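PDB 5JQC: Lmo1076 protein from Listeria monocytogenes serovar 1/2a, which is a putative secreted autolysin, possibly with amidase activity on the cell wall, represented here by three of its SH3-like GW domains. Local coordinates for residues G110-G115 with F161-K166; I148-G151 with R156-Y159; S204-T209 with G239-F244. All coordinates share one frame; numbering follows the deposited sequence.

Interaction 1 of 3, residues G110-G115 with F161-K166; sequences GKITAG and FQVGGK
Ile112 faces Phe161 and Val163 across the interior of the second GW domain, an SH3-like module of strongly curved antiparallel strands. The two segments end strands 103-112 and 156-163, which are not neighbours in the sheet: strand 144-153 runs between them, and the curvature lets their side chains meet over it. Along the first segment, Gly110 remains in the sheet through backbone bonding to Ala145. Lys111 turns out of this contact and hydrogen bonds through NZ to Ser211 OG, in the next GW domain.

Ile112 then supplies the whole contact from its side, its CA lying 9.8 Å from the CA of Val163, so that side chains alone close the gap. Its CG1 branch stands beside the backbone N, anti to the carbonyl carbon (chi1 -64°), and the chain continues extended (chi2 172°), which carries the CD1 methyl out to the Phe161 ring. That methyl approaches the ring obliquely, 3.6 Å from CE2 and 3.9 Å from CD2 of Phe161, and the two side chains cross at about a right angle. Phe176 meets the same ring edge-to-face, and Leu171 also touches both Ile112 and Phe161, as part of an apolar cluster. Beyond Ile112 the chain leaves the strand at Thr113, whose carbonyl accepts from Gln141 NE2.

On the other segment, Val163 opens a type I' turn through Gly164 and Gly165, both with positive phi. Val163 N donates to Lys166 O at 3.0 Å, and the turn-closing bond from Lys166 N to Val163 O is weak. Val163 CG2 lies in the plane of the Phe161 ring, at its edge, and 4.3 Å from Ile112 CD1.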
loop_
_atom_site.group_PDB
_atom_site.type_symbol
_atom_site.label_atom_id
_atom_site.label_comp_id
_atom_site.label_asym_id
_atom_site.label_seq_id
_atom_site.Cartn_x
_atom_site.Cartn_y
_atom_site.Cartn_z
ATOM N N GLY A 110 -9.483 -6.459 -6.478
ATOM C CA GLY A 110 -10.670 -5.774 -6.017
ATOM C C GLY A 110 -11.111 -4.764 -7.044
ATOM O O GLY A 110 -10.550 -4.667 -8.140
ATOM N N LYS A 111 -12.140 -4.011 -6.677
ATOM C CA LYS A 111 -12.697 -2.967 -7.526
ATOM C C LYS A 111 -12.418 -1.619 -6.869
ATOM O O LYS A 111 -12.603 -1.469 -5.657
ATOM C CB LYS A 111 -14.199 -3.169 -7.731
ATOM C CG LYS A 111 -14.886 -2.026 -8.475
ATOM C CD LYS A 111 -16.281 -2.397 -8.971
ATOM C CE LYS A 111 -16.216 -3.544 -9.979
ATOM N NZ LYS A 111 -17.563 -3.841 -10.563
ATOM N N ILE A 112 -11.938 -0.658 -7.656
ATOM C CA ILE A 112 -11.724 0.692 -7.153
ATOM C C ILE A 112 -13.087 1.357 -7.047
ATOM O O ILE A 112 -13.721 1.634 -8.065
ATOM C CB ILE A 112 -10.791 1.488 -8.064
ATOM C CG1 ILE A 112 -9.405 0.849 -8.068
ATOM C CG2 ILE A 112 -10.759 2.937 -7.605
ATOM C CD1 ILE A 112 -8.466 1.435 -9.073
ATOM N N THR A 113 -13.555 1.594 -5.827
ATOM C CA THR A 113 -14.874 2.164 -5.619
ATOM C C THR A 113 -14.849 3.596 -5.105
ATOM O O THR A 113 -15.898 4.251 -5.105
ATOM C CB THR A 113 -15.687 1.295 -4.652
ATOM O OG1 THR A 113 -14.833 0.809 -3.610
ATOM C CG2 THR A 113 -16.312 0.132 -5.391
ATOM N N ALA A 114 -13.699 4.108 -4.679
ATOM C CA ALA A 114 -13.624 5.515 -4.323
ATOM C C ALA A 114 -12.335 6.123 -4.849
ATOM O O ALA A 114 -11.672 6.898 -4.156
ATOM C CB ALA A 114 -13.740 5.710 -2.814
ATOM N N GLY A 115 -11.950 5.773 -6.080
ATOM C CA GLY A 115 -10.792 6.412 -6.685
ATOM C C GLY A 115 -10.962 7.909 -6.894
ATOM O O GLY A 115 -9.978 8.655 -6.904
ATOM N N PHE A 161 -1.200 -0.759 -6.824
ATOM C CA PHE A 161 -2.203 -1.487 -7.591
ATOM C C PHE A 161 -1.955 -1.380 -9.092
ATOM O O PHE A 161 -1.334 -0.434 -9.585
ATOM C CB PHE A 161 -3.619 -0.983 -7.288
ATOM C CG PHE A 161 -3.904 0.381 -7.868
ATOM C CD1 PHE A 161 -3.412 1.519 -7.265
ATOM C CD2 PHE A 161 -4.634 0.516 -9.029
ATOM C CE1 PHE A 161 -3.645 2.754 -7.808
ATOM C CE2 PHE A 161 -4.871 1.742 -9.570
ATOM C CZ PHE A 161 -4.380 2.867 -8.958
ATOM N N GLN A 162 -2.499 -2.358 -9.816
ATOM C CA GLN A 162 -2.392 -2.445 -11.267
ATOM C C GLN A 162 -3.779 -2.475 -11.890
ATOM O O GLN A 162 -4.705 -3.081 -11.335
ATOM C CB GLN A 162 -1.627 -3.694 -11.690
ATOM C CG GLN A 162 -0.292 -3.843 -10.997
ATOM C CD GLN A 162 0.443 -5.099 -11.438
ATOM O OE1 GLN A 162 -0.089 -6.211 -11.357
ATOM N NE2 GLN A 162 1.676 -4.930 -11.900
ATOM N N VAL A 163 -3.911 -1.822 -13.046
ATOM C CA VAL A 163 -5.113 -1.874 -13.879
ATOM C C VAL A 163 -4.678 -2.250 -15.296
ATOM O O VAL A 163 -3.818 -1.582 -15.889
ATOM C CB VAL A 163 -5.891 -0.539 -13.869
ATOM C CG1 VAL A 163 -7.140 -0.609 -14.745
ATOM C CG2 VAL A 163 -6.284 -0.155 -12.446
ATOM N N GLY A 164 -5.256 -3.321 -15.830
ATOM C CA GLY A 164 -4.832 -3.826 -17.128
ATOM C C GLY A 164 -3.369 -4.222 -17.202
ATOM O O GLY A 164 -2.689 -3.881 -18.177
ATOM N N GLY A 165 -2.859 -4.924 -16.193
ATOM C CA GLY A 165 -1.496 -5.401 -16.235
ATOM C C GLY A 165 -0.423 -4.366 -15.971
ATOM O O GLY A 165 0.754 -4.736 -15.866
ATOM N N LYS A 166 -0.781 -3.087 -15.848
ATOM C CA LYS A 166 0.179 -2.008 -15.631
ATOM C C LYS A 166 0.051 -1.455 -14.206
ATOM O O LYS A 166 -1.048 -1.076 -13.774
ATOM C CB LYS A 166 -0.030 -0.886 -16.662
ATOM C CG LYS A 166 0.747 -1.043 -17.980
ATOM C CD LYS A 166 0.205 -2.184 -18.849
ATOM C CE LYS A 166 1.012 -2.399 -20.143
ATOM N NZ LYS A 166 0.592 -3.648 -20.859
#

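Interaction 2 of 3, residues I148-G151 with R156-Y159; sequences IKQG and RTYY
The Tyr159 ring receives Gln150 at its edge, where Gln150 CB lies in the ring plane, 3.9 Å from Tyr159 CD1. The glutamine and tyrosine side chains run side by side in the same direction, and the Gln150 amide is turned 29° from the ring plane. This parallel course follows from Gln150 placing CG between its backbone N and carbonyl carbon (chi1 67°) and then extending, which brings OE1 alongside Tyr159 CE1 at 3.9 Å. Gln150 NE2 is held by Asn102 O, and Phe176 meets the Tyr159 ring edge-to-face. The second flat group, the Tyr158 ring, belongs to the other side of the sheet. Gly151 O sits near its plane at the edge, 4.0 Å from Tyr158 CD2, while Trp170, the tryptophan of this domain's Gly-Trp dipeptide, also touches the Tyr158 side chain.

Between these two faces runs a beta hairpin of strands 144-153 and 156-163, in the sheet of the second GW domain. Gln150 and Tyr159 form an antiparallel non-hydrogen-bonded pair, and Gly151 and Tyr158 the hydrogen-bonded pair next to it. Tyr158 N donates to Gly151 O at 2.9 Å, nearly straight at the hydrogen (162°), whereas the return bond from Gly151 N to Tyr158 O, at 3.1 Å, is more bent. At the non-hydrogen-bonded pair the gap is bridged by CA-H...O contacts: Gln150 CA lies 3.3 Å from Tyr158 O, and Tyr159 CA 3.4 Å from Lys149 O.

N and O of Gly151 and Tyr158 thus satisfy each other within the hairpin, while the backbone of Gln150 turns to Lys104 of strand 103-112, leaving Gln150 and Tyr159 joined by weak CA-H...O contacts and side-chain packing.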
loop_
_atom_site.group_PDB
_atom_site.type_symbol
_atom_site.label_atom_id
_atom_site.label_comp_id
_atom_site.label_asym_id
_atom_site.label_seq_id
_atom_site.Cartn_x
_atom_site.Cartn_y
_atom_site.Cartn_z
ATOM N N ILE A 148 -0.847 -5.266 -5.184
ATOM C CA ILE A 148 0.427 -5.985 -5.154
ATOM C C ILE A 148 1.318 -5.610 -3.968
ATOM O O ILE A 148 2.308 -6.318 -3.708
ATOM C CB ILE A 148 1.204 -5.785 -6.469
ATOM C CG1 ILE A 148 1.683 -4.338 -6.562
ATOM C CG2 ILE A 148 0.319 -6.142 -7.657
ATOM C CD1 ILE A 148 2.256 -3.966 -7.901
ATOM N N LYS A 149 1.008 -4.541 -3.237
ATOM C CA LYS A 149 1.862 -4.133 -2.132
ATOM C C LYS A 149 1.070 -3.200 -1.231
ATOM O O LYS A 149 0.172 -2.494 -1.698
ATOM C CB LYS A 149 3.120 -3.437 -2.653
ATOM C CG LYS A 149 4.329 -3.544 -1.771
ATOM C CD LYS A 149 5.403 -2.606 -2.303
ATOM C CE LYS A 149 6.775 -2.964 -1.770
ATOM N NZ LYS A 149 7.834 -2.266 -2.549
ATOM N N GLN A 150 1.421 -3.183 0.056
ATOM C CA GLN A 150 0.846 -2.210 0.977
ATOM C C GLN A 150 1.951 -1.527 1.765
ATOM O O GLN A 150 3.077 -2.024 1.863
ATOM C CB GLN A 150 -0.152 -2.840 1.951
ATOM C CG GLN A 150 0.438 -3.799 2.949
ATOM C CD GLN A 150 -0.538 -4.139 4.046
ATOM O OE1 GLN A 150 -1.687 -4.445 3.772
ATOM N NE2 GLN A 150 -0.097 -4.051 5.302
ATOM N N GLY A 151 1.604 -0.367 2.319
ATOM C CA GLY A 151 2.467 0.369 3.213
ATOM C C GLY A 151 1.628 1.333 4.005
ATOM O O GLY A 151 0.594 1.802 3.510
ATOM N N ARG A 156 -2.707 5.520 8.009
ATOM C CA ARG A 156 -3.465 5.127 6.827
ATOM C C ARG A 156 -2.702 4.081 6.019
ATOM O O ARG A 156 -1.468 4.108 5.946
ATOM C CB ARG A 156 -3.788 6.338 5.942
ATOM C CG ARG A 156 -4.704 7.354 6.582
ATOM C CD ARG A 156 -3.998 8.722 6.581
ATOM N NE ARG A 156 -4.440 9.614 7.656
ATOM C CZ ARG A 156 -4.343 10.944 7.615
ATOM N NH1 ARG A 156 -4.766 11.680 8.640
ATOM N NH2 ARG A 156 -3.842 11.546 6.537
ATOM N N THR A 157 -3.445 3.161 5.416
ATOM C CA THR A 157 -2.886 2.112 4.574
ATOM C C THR A 157 -3.074 2.476 3.107
ATOM O O THR A 157 -4.159 2.910 2.699
ATOM C CB THR A 157 -3.556 0.773 4.876
ATOM O OG1 THR A 157 -3.537 0.548 6.289
ATOM C CG2 THR A 157 -2.832 -0.361 4.188
ATOM N N TYR A 158 -2.012 2.308 2.330
ATOM C CA TYR A 158 -1.982 2.627 0.913
ATOM C C TYR A 158 -1.643 1.373 0.124
ATOM O O TYR A 158 -0.637 0.714 0.406
ATOM C CB TYR A 158 -0.946 3.702 0.631
ATOM C CG TYR A 158 -1.330 5.024 1.250
ATOM C CD1 TYR A 158 -2.223 5.863 0.609
ATOM C CD2 TYR A 158 -0.829 5.413 2.490
ATOM C CE1 TYR A 158 -2.606 7.057 1.155
ATOM C CE2 TYR A 158 -1.206 6.631 3.057
ATOM C CZ TYR A 158 -2.098 7.443 2.376
ATOM O OH TYR A 158 -2.497 8.645 2.910
ATOM N N TYR A 159 -2.464 1.056 -0.869
ATOM C CA TYR A 159 -2.231 -0.101 -1.734
ATOM C C TYR A 159 -1.545 0.337 -3.012
ATOM O O TYR A 159 -1.976 1.307 -3.645
ATOM C CB TYR A 159 -3.537 -0.777 -2.120
ATOM C CG TYR A 159 -4.148 -1.591 -1.045
ATOM C CD1 TYR A 159 -3.392 -2.062 0.013
ATOM C CD2 TYR A 159 -5.492 -1.900 -1.093
ATOM C CE1 TYR A 159 -3.977 -2.821 1.006
ATOM C CE2 TYR A 159 -6.087 -2.653 -0.121
ATOM C CZ TYR A 159 -5.329 -3.121 0.926
ATOM O OH TYR A 159 -5.936 -3.879 1.904
#

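Interaction 3 of 3, residues S204-T209 with G239-F244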
loop_
_atom_site.group_PDB
_atom_site.type_symbol
_atom_site.label_atom_id
_atom_site.label_comp_id
_atom_site.label_asym_id
_atom_site.label_seq_id
_atom_site.Cartn_x
_atom_site.Cartn_y
_atom_site.Cartn_z
ATOM N N SER A 204 -24.032 -15.253 -10.148
ATOM C CA SER A 204 -23.413 -15.831 -11.343
ATOM C C SER A 204 -22.059 -16.487 -11.048
ATOM O O SER A 204 -21.666 -17.434 -11.745
ATOM C CB SER A 204 -23.251 -14.759 -12.413
ATOM O OG SER A 204 -22.259 -13.836 -12.043
ATOM N N GLY A 205 -21.318 -15.978 -10.061
ATOM C CA GLY A 205 -20.091 -16.607 -9.605
ATOM C C GLY A 205 -20.129 -16.829 -8.102
ATOM O O GLY A 205 -21.107 -16.491 -7.434
ATOM N N VAL A 206 -19.054 -17.425 -7.581
ATOM C CA VAL A 206 -18.954 -17.585 -6.134
ATOM C C VAL A 206 -19.029 -16.209 -5.496
ATOM O O VAL A 206 -18.406 -15.259 -5.984
ATOM C CB VAL A 206 -17.657 -18.306 -5.751
ATOM C CG1 VAL A 206 -17.513 -18.388 -4.240
ATOM C CG2 VAL A 206 -17.591 -19.721 -6.395
ATOM N N TYR A 207 -19.799 -16.090 -4.409
ATOM C CA TYR A 207 -20.226 -14.773 -3.938
ATOM C C TYR A 207 -19.038 -13.897 -3.541
ATOM O O TYR A 207 -18.185 -14.298 -2.734
ATOM C CB TYR A 207 -21.187 -14.911 -2.757
ATOM C CG TYR A 207 -21.529 -13.579 -2.096
ATOM C CD1 TYR A 207 -22.438 -12.697 -2.684
ATOM C CD2 TYR A 207 -20.939 -13.205 -0.887
ATOM C CE1 TYR A 207 -22.750 -11.472 -2.077
ATOM C CE2 TYR A 207 -21.237 -11.991 -0.281
ATOM C CZ TYR A 207 -22.142 -11.130 -0.877
ATOM O OH TYR A 207 -22.441 -9.933 -0.274
ATOM N N ASN A 208 -18.980 -12.707 -4.152
ATOM C CA ASN A 208 -18.038 -11.641 -3.808
ATOM C C ASN A 208 -16.601 -11.995 -4.175
ATOM O O ASN A 208 -15.642 -11.539 -3.532
ATOM C CB ASN A 208 -18.137 -11.263 -2.325
ATOM C CG ASN A 208 -17.575 -9.887 -2.044
ATOM O OD1 ASN A 208 -16.745 -9.718 -1.151
ATOM N ND2 ASN A 208 -18.000 -8.906 -2.818
ATOM N N THR A 209 -16.436 -12.799 -5.219
ATOM C CA THR A 209 -15.111 -13.134 -5.713
ATOM C C THR A 209 -14.732 -12.350 -6.974
ATOM O O THR A 209 -13.580 -12.443 -7.423
ATOM C CB THR A 209 -15.026 -14.650 -5.971
ATOM O OG1 THR A 209 -16.012 -15.024 -6.934
ATOM C CG2 THR A 209 -15.323 -15.424 -4.693
ATOM N N GLY A 239 -18.437 -17.924 3.568
ATOM C CA GLY A 239 -19.322 -19.074 3.667
ATOM C C GLY A 239 -19.005 -20.142 2.630
ATOM O O GLY A 239 -17.897 -20.209 2.096
ATOM N N THR A 240 -20.000 -20.992 2.398
ATOM C CA THR A 240 -19.899 -22.080 1.440
ATOM C C THR A 240 -21.048 -21.982 0.450
ATOM O O THR A 240 -22.214 -21.835 0.845
ATOM C CB THR A 240 -19.909 -23.441 2.133
ATOM O OG1 THR A 240 -18.814 -23.518 3.052
ATOM C CG2 THR A 240 -19.771 -24.539 1.113
ATOM N N TRP A 241 -20.708 -22.089 -0.834
ATOM C CA TRP A 241 -21.609 -21.829 -1.944
ATOM C C TRP A 241 -21.722 -23.085 -2.799
ATOM O O TRP A 241 -20.735 -23.794 -3.016
ATOM C CB TRP A 241 -21.081 -20.629 -2.745
ATOM C CG TRP A 241 -20.601 -19.524 -1.790
ATOM C CD1 TRP A 241 -19.340 -19.377 -1.249
ATOM C CD2 TRP A 241 -21.394 -18.474 -1.226
ATOM N NE1 TRP A 241 -19.308 -18.289 -0.402
ATOM C CE2 TRP A 241 -20.551 -17.718 -0.375
ATOM C CE3 TRP A 241 -22.732 -18.089 -1.368
ATOM C CZ2 TRP A 241 -21.000 -16.607 0.322
ATOM C CZ3 TRP A 241 -23.177 -16.977 -0.675
ATOM C CH2 TRP A 241 -22.314 -16.254 0.162
ATOM N N TYR A 242 -22.935 -23.378 -3.248
ATOM C CA TYR A 242 -23.191 -24.513 -4.125
ATOM C C TYR A 242 -23.576 -23.987 -5.497
ATOM O O TYR A 242 -24.410 -23.087 -5.599
ATOM C CB TYR A 242 -24.311 -25.402 -3.572
ATOM C CG TYR A 242 -23.902 -26.201 -2.368
ATOM C CD1 TYR A 242 -22.570 -26.307 -2.024
ATOM C CD2 TYR A 242 -24.842 -26.858 -1.581
ATOM C CE1 TYR A 242 -22.168 -27.038 -0.937
ATOM C CE2 TYR A 242 -24.446 -27.596 -0.476
ATOM C CZ TYR A 242 -23.103 -27.680 -0.163
ATOM O OH TYR A 242 -22.665 -28.411 0.922
ATOM N N GLN A 243 -22.973 -24.536 -6.547
ATOM C CA GLN A 243 -23.444 -24.273 -7.899
ATOM C C GLN A 243 -24.465 -25.356 -8.227
ATOM O O GLN A 243 -24.175 -26.544 -8.060
ATOM C CB GLN A 243 -22.291 -24.258 -8.905
ATOM C CG GLN A 243 -22.669 -23.580 -10.233
ATOM C CD GLN A 243 -21.582 -23.688 -11.294
ATOM O OE1 GLN A 243 -20.941 -24.727 -11.430
ATOM N NE2 GLN A 243 -21.374 -22.620 -12.051
ATOM N N PHE A 244 -25.670 -24.957 -8.635
ATOM C CA PHE A 244 -26.745 -25.925 -8.781
ATOM C C PHE A 244 -27.390 -25.826 -10.160
ATOM O O PHE A 244 -27.198 -24.859 -10.907
ATOM C CB PHE A 244 -27.794 -25.775 -7.663
ATOM C CG PHE A 244 -28.604 -24.498 -7.722
ATOM C CD1 PHE A 244 -28.149 -23.341 -7.106
ATOM C CD2 PHE A 244 -29.842 -24.466 -8.360
ATOM C CE1 PHE A 244 -28.895 -22.166 -7.151
ATOM C CE2 PHE A 244 -30.599 -23.296 -8.403
ATOM C CZ PHE A 244 -30.123 -22.145 -7.798
HETATM O O HOH W 1 -22.739 -20.171 -12.656
#
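A buried CH-pi contact fastens a long loop over the sheet of the third GW domain, an SH3-like module. Residues 204-209 lie in the loop between strands 201-202 and 218-219, and Trp241 stands on strand 239-246 beneath them. Tyr207 CB sits over one face of the indole, 3.4 Å from the centroid of the Trp241 six-membered ring and only 11° from its normal. With CG anti to the backbone N (chi1 172°), the Tyr207 ring continues past the rim near Trp241 CH2, its plane tilted 34° from the indole. The end of the side chain leads away from the strand, and the side chain comes within about 3 Å of a bound PEG molecule.

Val206 meets the five-membered ring obliquely, its CG1 lying 3.6 Å from Trp241 CD1, while Trp241 NE1 is hydrogen-bonded to Thr236 OG1. A type II turn from Val206 to Thr209 shapes the loop here: Thr209 N and OG1 reach Val206 O from the same face of the carbonyl plane, the hydroxyl donating at 2.6 Å. At the start of the loop segment, a water links it to the strand, donating to Ser204 O at 3.1 Å and accepting from Gln243 NE2 at 2.9 Å.

From the N terminus, the chain passes the first GW domain before reaching any of these contacts. Interaction 1 opens at residues 110-115 and closes at 161-166, a long loop that contains the whole of interaction 2, the short hairpin of 148-151 with 156-159. Both use strand 156-163 and share one sheet, so one contact joins neighbouring strands and the other reaches across strand 144-153; Gln162 of interaction 1 packs against Ile148 of interaction 2. Interaction 3 follows in series within the third domain, tying its loop to strand 239-246. Its centre is about 23 Å from that of interaction 1, and the two do not touch.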